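Local coordinates for protein discoidin-2 (Dictyostelium discoideum, PDB 2VM9) that binds galactose and N-acetylgalactosamine as a trimeric lectin and may take part in spore formation and spore coat assembly, at residues Arg174-His188 and Phe231-Asp245. Residues are numbered along the deposited sequence; the frame is centred on the assembly and turned at random.
Sequences RSLNSGTGSRTIVRH and FDLTFITWGNNAVYD
In the H-type lectin domain, an antiparallel beta-sandwich, the strand holding Arg183 to His188, outermost of its sheet within the chain, pairs with Phe231 to Thr237 beside the carbohydrate site of Trp238. The pairing shows how one arginine can join the loops at the end of a sheet. Where the ladder ends, the Arg183 guanidinium turns into the type II' turn Trp238-Asn241. NH1 and NH2 of Arg183 converge end-on on Asn241 O, at 2.8 and 2.9 Å, in the guanidinium plane, and NH2 also reaches Gly239 O from above that carbonyl's plane. Bonds from NE to Gly181 O and from NH1 to Ser178 O draw in its own loop, while Gly179 O lies over one guanidinium face and Thr237 CG2 over the other; so many acceptors should fix the group's rotation. The Asn241 side chain bonds Arg218, a carbohydrate-binding residue, so Asn241 is probably second-shell and Arg183 holds its backbone. A short bond (2.5 Å) runs from Thr180 OG1 to Asn240 OD1.

On the face carrying Ile185, Leu233 and Phe235, apolar groups pack between Arg183 and Arg187. Ile185 CG1 sits between backbone N and carbonyl carbon (chi1 59°), bringing CD1 to 3.4 Å from Phe235 CD2, and Leu176 CD1 packs on Phe235 CB. On the opposite face, His188 ND1, in one of two conformers, donates to Asp232 OD1 (2.8 Å), in the imidazole plane but above that of the carboxylate.

Where the 174-177 turn meets strand 243-254, Val243 N bonds Leu176 O. Arg174 lies flat on Tyr244, planes 5° apart, in a cation-pi stack with CZ 3.7 Å from the ring centroid, while its NE and NH2 both grip Tyr244 O from the same face of that carbonyl, at 3.0 and 2.9 Å.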
loop_
_atom_site.group_PDB
_atom_site.type_symbol
_atom_site.label_atom_id
_atom_site.label_comp_id
_atom_site.label_asym_id
_atom_site.label_seq_id
_atom_site.Cartn_x
_atom_site.Cartn_y
_atom_site.Cartn_z
ATOM N N ARG A 174 -17.847 -33.793 -21.696
ATOM C CA ARG A 174 -17.323 -34.274 -22.982
ATOM C C ARG A 174 -17.722 -33.380 -24.161
ATOM O O ARG A 174 -17.758 -33.842 -25.322
ATOM C CB ARG A 174 -17.775 -35.712 -23.236
ATOM C CG ARG A 174 -17.549 -36.633 -22.064
ATOM C CD ARG A 174 -16.071 -36.861 -21.773
ATOM N NE ARG A 174 -15.404 -35.781 -21.018
ATOM C CZ ARG A 174 -15.423 -35.626 -19.695
ATOM N NH1 ARG A 174 -16.125 -36.470 -18.924
ATOM N NH2 ARG A 174 -14.736 -34.624 -19.134
ATOM N N SER A 175 -17.986 -32.114 -23.858
ATOM C CA SER A 175 -18.432 -31.136 -24.842
ATOM C C SER A 175 -17.530 -31.038 -26.072
ATOM O O SER A 175 -18.028 -30.779 -27.182
ATOM C CB SER A 175 -18.524 -29.748 -24.199
ATOM O OG SER A 175 -19.654 -29.688 -23.395
ATOM N N LEU A 176 -16.216 -31.188 -25.874
ATOM C CA LEU A 176 -15.253 -31.102 -26.964
ATOM C C LEU A 176 -14.657 -32.449 -27.356
ATOM O O LEU A 176 -13.689 -32.513 -28.134
ATOM C CB LEU A 176 -14.127 -30.117 -26.606
ATOM C CG LEU A 176 -14.532 -28.642 -26.455
ATOM C CD1 LEU A 176 -13.238 -27.837 -26.261
ATOM C CD2 LEU A 176 -15.335 -28.102 -27.678
ATOM N N ASN A 177 -15.256 -33.511 -26.849
ATOM C CA ASN A 177 -14.716 -34.853 -27.025
ATOM C C ASN A 177 -15.156 -35.577 -28.299
ATOM O O ASN A 177 -14.941 -36.787 -28.431
ATOM C CB ASN A 177 -15.020 -35.732 -25.811
ATOM C CG ASN A 177 -14.038 -36.885 -25.697
ATOM O OD1 ASN A 177 -12.819 -36.678 -25.822
ATOM N ND2 ASN A 177 -14.555 -38.097 -25.466
ATOM N N SER A 178 -15.741 -34.840 -29.237
ATOM C CA SER A 178 -16.164 -35.423 -30.515
ATOM C C SER A 178 -16.333 -34.309 -31.520
ATOM O O SER A 178 -16.419 -33.145 -31.145
ATOM C CB SER A 178 -17.507 -36.171 -30.368
ATOM O OG SER A 178 -18.556 -35.298 -29.966
ATOM N N GLY A 179 -16.419 -34.670 -32.797
ATOM C CA GLY A 179 -16.703 -33.671 -33.819
ATOM C C GLY A 179 -15.534 -33.274 -34.687
ATOM O O GLY A 179 -14.406 -33.752 -34.524
ATOM N N THR A 180 -15.844 -32.416 -35.651
ATOM C CA THR A 180 -14.911 -31.992 -36.678
ATOM C C THR A 180 -14.952 -30.484 -36.831
ATOM O O THR A 180 -16.003 -29.865 -36.652
ATOM C CB THR A 180 -15.232 -32.694 -38.048
ATOM O OG1 THR A 180 -14.243 -32.345 -39.013
ATOM C CG2 THR A 180 -16.648 -32.333 -38.580
ATOM N N GLY A 181 -13.806 -29.908 -37.184
ATOM C CA GLY A 181 -13.676 -28.465 -37.406
ATOM C C GLY A 181 -13.553 -27.702 -36.099
ATOM O O GLY A 181 -13.411 -28.304 -35.016
ATOM N N SER A 182 -13.619 -26.372 -36.203
ATOM C CA SER A 182 -13.513 -25.516 -35.025
ATOM C C SER A 182 -14.706 -25.776 -34.090
ATOM O O SER A 182 -15.873 -25.737 -34.500
ATOM C CB SER A 182 -13.476 -24.062 -35.469
ATOM O OG SER A 182 -13.634 -23.223 -34.360
ATOM N N ARG A 183 -14.391 -26.056 -32.835
ATOM C CA ARG A 183 -15.386 -26.427 -31.842
ATOM C C ARG A 183 -15.025 -25.735 -30.535
ATOM O O ARG A 183 -13.871 -25.750 -30.120
ATOM C CB ARG A 183 -15.416 -27.954 -31.670
ATOM C CG ARG A 183 -16.161 -28.642 -32.829
ATOM C CD ARG A 183 -15.847 -30.121 -32.905
ATOM N NE ARG A 183 -14.451 -30.289 -33.323
ATOM C CZ ARG A 183 -13.522 -30.999 -32.670
ATOM N NH1 ARG A 183 -13.820 -31.706 -31.575
ATOM N NH2 ARG A 183 -12.282 -31.035 -33.152
ATOM N N THR A 184 -16.002 -25.078 -29.919
ATOM C CA THR A 184 -15.690 -24.279 -28.725
ATOM C C THR A 184 -16.774 -24.453 -27.688
ATOM O O THR A 184 -17.930 -24.751 -28.019
ATOM C CB THR A 184 -15.449 -22.744 -29.032
ATOM O OG1 THR A 184 -16.671 -22.120 -29.470
ATOM C CG2 THR A 184 -14.426 -22.531 -30.095
ATOM N N ILE A 185 -16.403 -24.316 -26.431
ATOM C CA ILE A 185 -17.400 -24.255 -25.361
ATOM C C ILE A 185 -16.973 -23.172 -24.393
ATOM O O ILE A 185 -15.779 -22.908 -24.235
ATOM C CB ILE A 185 -17.604 -25.589 -24.658
ATOM C CG1 ILE A 185 -16.323 -26.151 -24.027
ATOM C CG2 ILE A 185 -18.225 -26.590 -25.594
ATOM C CD1 ILE A 185 -16.102 -25.578 -22.571
ATOM N N VAL A 186 -17.951 -22.547 -23.766
ATOM C CA VAL A 186 -17.668 -21.445 -22.881
ATOM C C VAL A 186 -18.026 -21.916 -21.486
ATOM O O VAL A 186 -19.110 -22.484 -21.287
ATOM C CB VAL A 186 -18.535 -20.205 -23.250
ATOM C CG1 VAL A 186 -18.583 -19.217 -22.089
ATOM C CG2 VAL A 186 -18.006 -19.556 -24.478
ATOM N N ARG A 187 -17.130 -21.680 -20.539
ATOM C CA ARG A 187 -17.460 -21.835 -19.131
ATOM C C ARG A 187 -17.446 -20.459 -18.511
ATOM O O ARG A 187 -16.432 -19.764 -18.565
ATOM C CB ARG A 187 -16.449 -22.740 -18.417
ATOM C CG ARG A 187 -16.528 -24.189 -18.843
ATOM C CD ARG A 187 -17.867 -24.793 -18.429
ATOM N NE ARG A 187 -18.057 -26.145 -18.943
ATOM C CZ ARG A 187 -18.731 -26.454 -20.053
ATOM N NH1 ARG A 187 -19.283 -25.506 -20.809
ATOM N NH2 ARG A 187 -18.864 -27.728 -20.411
ATOM N N HIS A 188 -18.572 -20.063 -17.912
ATOM C CA HIS A 188 -18.591 -18.763 -17.274
ATOM C C HIS A 188 -18.087 -18.856 -15.861
ATOM O O HIS A 188 -18.472 -19.739 -15.089
ATOM C CB HIS A 188 -19.947 -18.058 -17.317
ATOM C CG HIS A 188 -19.890 -16.679 -16.744
ATOM N ND1 HIS A 188 -19.389 -15.604 -17.446
ATOM C CD2 HIS A 188 -20.204 -16.213 -15.513
ATOM C CE1 HIS A 188 -19.429 -14.528 -16.681
ATOM N NE2 HIS A 188 -19.919 -14.872 -15.505
ATOM N N PHE A 231 -15.796 -13.676 -16.029
ATOM C CA PHE A 231 -15.355 -13.727 -17.417
ATOM C C PHE A 231 -15.753 -15.065 -18.005
ATOM O O PHE A 231 -16.250 -15.940 -17.292
ATOM C CB PHE A 231 -13.830 -13.521 -17.492
ATOM C CG PHE A 231 -13.020 -14.696 -16.965
ATOM C CD1 PHE A 231 -12.461 -15.617 -17.847
ATOM C CD2 PHE A 231 -12.825 -14.874 -15.590
ATOM C CE1 PHE A 231 -11.712 -16.684 -17.376
ATOM C CE2 PHE A 231 -12.080 -15.964 -15.106
ATOM C CZ PHE A 231 -11.529 -16.872 -16.009
ATOM N N ASP A 232 -15.542 -15.223 -19.304
ATOM C CA ASP A 232 -15.788 -16.520 -19.938
ATOM C C ASP A 232 -14.454 -17.155 -20.305
ATOM O O ASP A 232 -13.616 -16.509 -20.941
ATOM C CB ASP A 232 -16.588 -16.336 -21.248
ATOM C CG ASP A 232 -18.035 -15.957 -21.018
ATOM O OD1 ASP A 232 -18.624 -16.367 -20.009
ATOM O OD2 ASP A 232 -18.586 -15.291 -21.908
ATOM N N LEU A 233 -14.275 -18.407 -19.910
ATOM C CA LEU A 233 -13.137 -19.198 -20.411
ATOM C C LEU A 233 -13.674 -19.948 -21.620
ATOM O O LEU A 233 -14.544 -20.820 -21.482
ATOM C CB LEU A 233 -12.658 -20.173 -19.353
ATOM C CG LEU A 233 -11.223 -20.741 -19.520
ATOM C CD1 LEU A 233 -10.909 -21.112 -20.956
ATOM C CD2 LEU A 233 -10.178 -19.789 -19.005
ATOM N N THR A 234 -13.206 -19.562 -22.803
ATOM C CA THR A 234 -13.611 -20.240 -24.004
ATOM C C THR A 234 -12.557 -21.326 -24.261
ATOM O O THR A 234 -11.375 -21.001 -24.408
ATOM C CB THR A 234 -13.712 -19.263 -25.181
ATOM O OG1 THR A 234 -14.701 -18.254 -24.875
ATOM C CG2 THR A 234 -14.117 -20.023 -26.449
ATOM N N PHE A 235 -13.005 -22.588 -24.256
ATOM C CA PHE A 235 -12.133 -23.733 -24.523
ATOM C C PHE A 235 -12.304 -24.024 -25.997
ATOM O O PHE A 235 -13.433 -24.050 -26.498
ATOM C CB PHE A 235 -12.559 -24.943 -23.704
ATOM C CG PHE A 235 -12.328 -24.778 -22.222
ATOM C CD1 PHE A 235 -11.184 -25.298 -21.638
ATOM C CD2 PHE A 235 -13.271 -24.126 -21.418
ATOM C CE1 PHE A 235 -10.963 -25.177 -20.269
ATOM C CE2 PHE A 235 -13.049 -23.968 -20.041
ATOM C CZ PHE A 235 -11.890 -24.504 -19.458
ATOM N N ILE A 236 -11.196 -24.274 -26.683
ATOM C CA ILE A 236 -11.232 -24.347 -28.132
ATOM C C ILE A 236 -10.447 -25.564 -28.612
ATOM O O ILE A 236 -9.343 -25.823 -28.113
ATOM C CB ILE A 236 -10.556 -23.075 -28.705
ATOM C CG1 ILE A 236 -11.250 -21.809 -28.169
ATOM C CG2 ILE A 236 -10.481 -23.138 -30.235
ATOM C CD1 ILE A 236 -10.448 -20.548 -28.399
ATOM N N THR A 237 -11.013 -26.297 -29.570
ATOM C CA THR A 237 -10.211 -27.209 -30.365
ATOM C C THR A 237 -10.620 -27.064 -31.833
ATOM O O THR A 237 -11.574 -26.365 -32.156
ATOM C CB THR A 237 -10.306 -28.688 -29.836
ATOM O OG1 THR A 237 -9.272 -29.474 -30.446
ATOM C CG2 THR A 237 -11.685 -29.315 -30.129
ATOM N N TRP A 238 -9.886 -27.717 -32.722
ATOM C CA TRP A 238 -10.184 -27.608 -34.146
ATOM C C TRP A 238 -9.562 -28.819 -34.814
ATOM O O TRP A 238 -9.218 -29.802 -34.122
ATOM C CB TRP A 238 -9.768 -26.236 -34.735
ATOM C CG TRP A 238 -8.276 -25.909 -34.684
ATOM C CD1 TRP A 238 -7.416 -25.909 -35.737
ATOM C CD2 TRP A 238 -7.502 -25.524 -33.529
ATOM N NE1 TRP A 238 -6.149 -25.548 -35.326
ATOM C CE2 TRP A 238 -6.175 -25.308 -33.973
ATOM C CE3 TRP A 238 -7.801 -25.339 -32.169
ATOM C CZ2 TRP A 238 -5.138 -24.947 -33.097
ATOM C CZ3 TRP A 238 -6.781 -24.959 -31.293
ATOM C CH2 TRP A 238 -5.449 -24.773 -31.765
ATOM N N GLY A 239 -9.478 -28.821 -36.141
ATOM C CA GLY A 239 -9.254 -30.104 -36.826
ATOM C C GLY A 239 -10.232 -31.141 -36.283
ATOM O O GLY A 239 -11.379 -30.811 -35.961
ATOM N N ASN A 240 -9.793 -32.394 -36.163
ATOM C CA ASN A 240 -10.637 -33.454 -35.611
ATOM C C ASN A 240 -10.286 -33.921 -34.183
ATOM O O ASN A 240 -10.713 -34.988 -33.745
ATOM C CB ASN A 240 -10.701 -34.651 -36.577
ATOM C CG ASN A 240 -11.360 -34.291 -37.890
ATOM O OD1 ASN A 240 -12.233 -33.442 -37.941
ATOM N ND2 ASN A 240 -10.906 -34.910 -38.966
ATOM N N ASN A 241 -9.580 -33.083 -33.424
ATOM C CA ASN A 241 -9.194 -33.488 -32.080
ATOM C C ASN A 241 -10.382 -33.719 -31.185
ATOM O O ASN A 241 -11.291 -32.897 -31.147
ATOM C CB ASN A 241 -8.320 -32.420 -31.431
ATOM C CG ASN A 241 -6.965 -32.324 -32.088
ATOM O OD1 ASN A 241 -6.827 -31.730 -33.152
ATOM N ND2 ASN A 241 -5.960 -32.887 -31.435
ATOM N N ALA A 242 -10.335 -34.821 -30.452
ATOM C CA ALA A 242 -11.321 -35.127 -29.410
ATOM C C ALA A 242 -10.674 -34.709 -28.091
ATOM O O ALA A 242 -9.722 -35.345 -27.616
ATOM C CB ALA A 242 -11.632 -36.623 -29.417
ATOM N N VAL A 243 -11.178 -33.629 -27.498
ATOM C CA VAL A 243 -10.638 -33.157 -26.210
ATOM C C VAL A 243 -11.578 -33.624 -25.100
ATOM O O VAL A 243 -12.757 -33.281 -25.112
ATOM C CB VAL A 243 -10.515 -31.617 -26.177
ATOM C CG1 VAL A 243 -10.136 -31.125 -24.756
ATOM C CG2 VAL A 243 -9.509 -31.133 -27.245
ATOM N N TYR A 244 -11.052 -34.433 -24.168
ATOM C CA TYR A 244 -11.861 -35.027 -23.092
ATOM C C TYR A 244 -12.066 -34.040 -21.943
ATOM O O TYR A 244 -13.191 -33.854 -21.450
ATOM C CB TYR A 244 -11.155 -36.303 -22.599
ATOM C CG TYR A 244 -11.957 -37.144 -21.653
ATOM C CD1 TYR A 244 -12.656 -38.254 -22.133
ATOM C CD2 TYR A 244 -12.022 -36.841 -20.297
ATOM C CE1 TYR A 244 -13.375 -39.051 -21.285
ATOM C CE2 TYR A 244 -12.764 -37.634 -19.428
ATOM C CZ TYR A 244 -13.429 -38.745 -19.948
ATOM O OH TYR A 244 -14.176 -39.561 -19.129
ATOM N N ASP A 245 -10.982 -33.387 -21.528
ATOM C CA ASP A 245 -11.074 -32.319 -20.523
ATOM C C ASP A 245 -9.827 -31.427 -20.606
ATOM O O ASP A 245 -8.768 -31.847 -21.109
ATOM C CB ASP A 245 -11.194 -32.921 -19.104
ATOM C CG ASP A 245 -11.729 -31.922 -18.076
ATOM O OD1 ASP A 245 -12.314 -30.902 -18.477
ATOM O OD2 ASP A 245 -11.571 -32.168 -16.854
HETATM O O HOH W 1 -14.270 -34.148 -16.298
HETATM O O HOH W 2 -14.755 -32.083 -23.624
HETATM O O HOH W 3 -10.373 -37.641 -25.882
HETATM O O HOH W 4 -13.239 -35.283 -32.525
HETATM O O HOH W 5 -11.523 -23.144 -33.167
#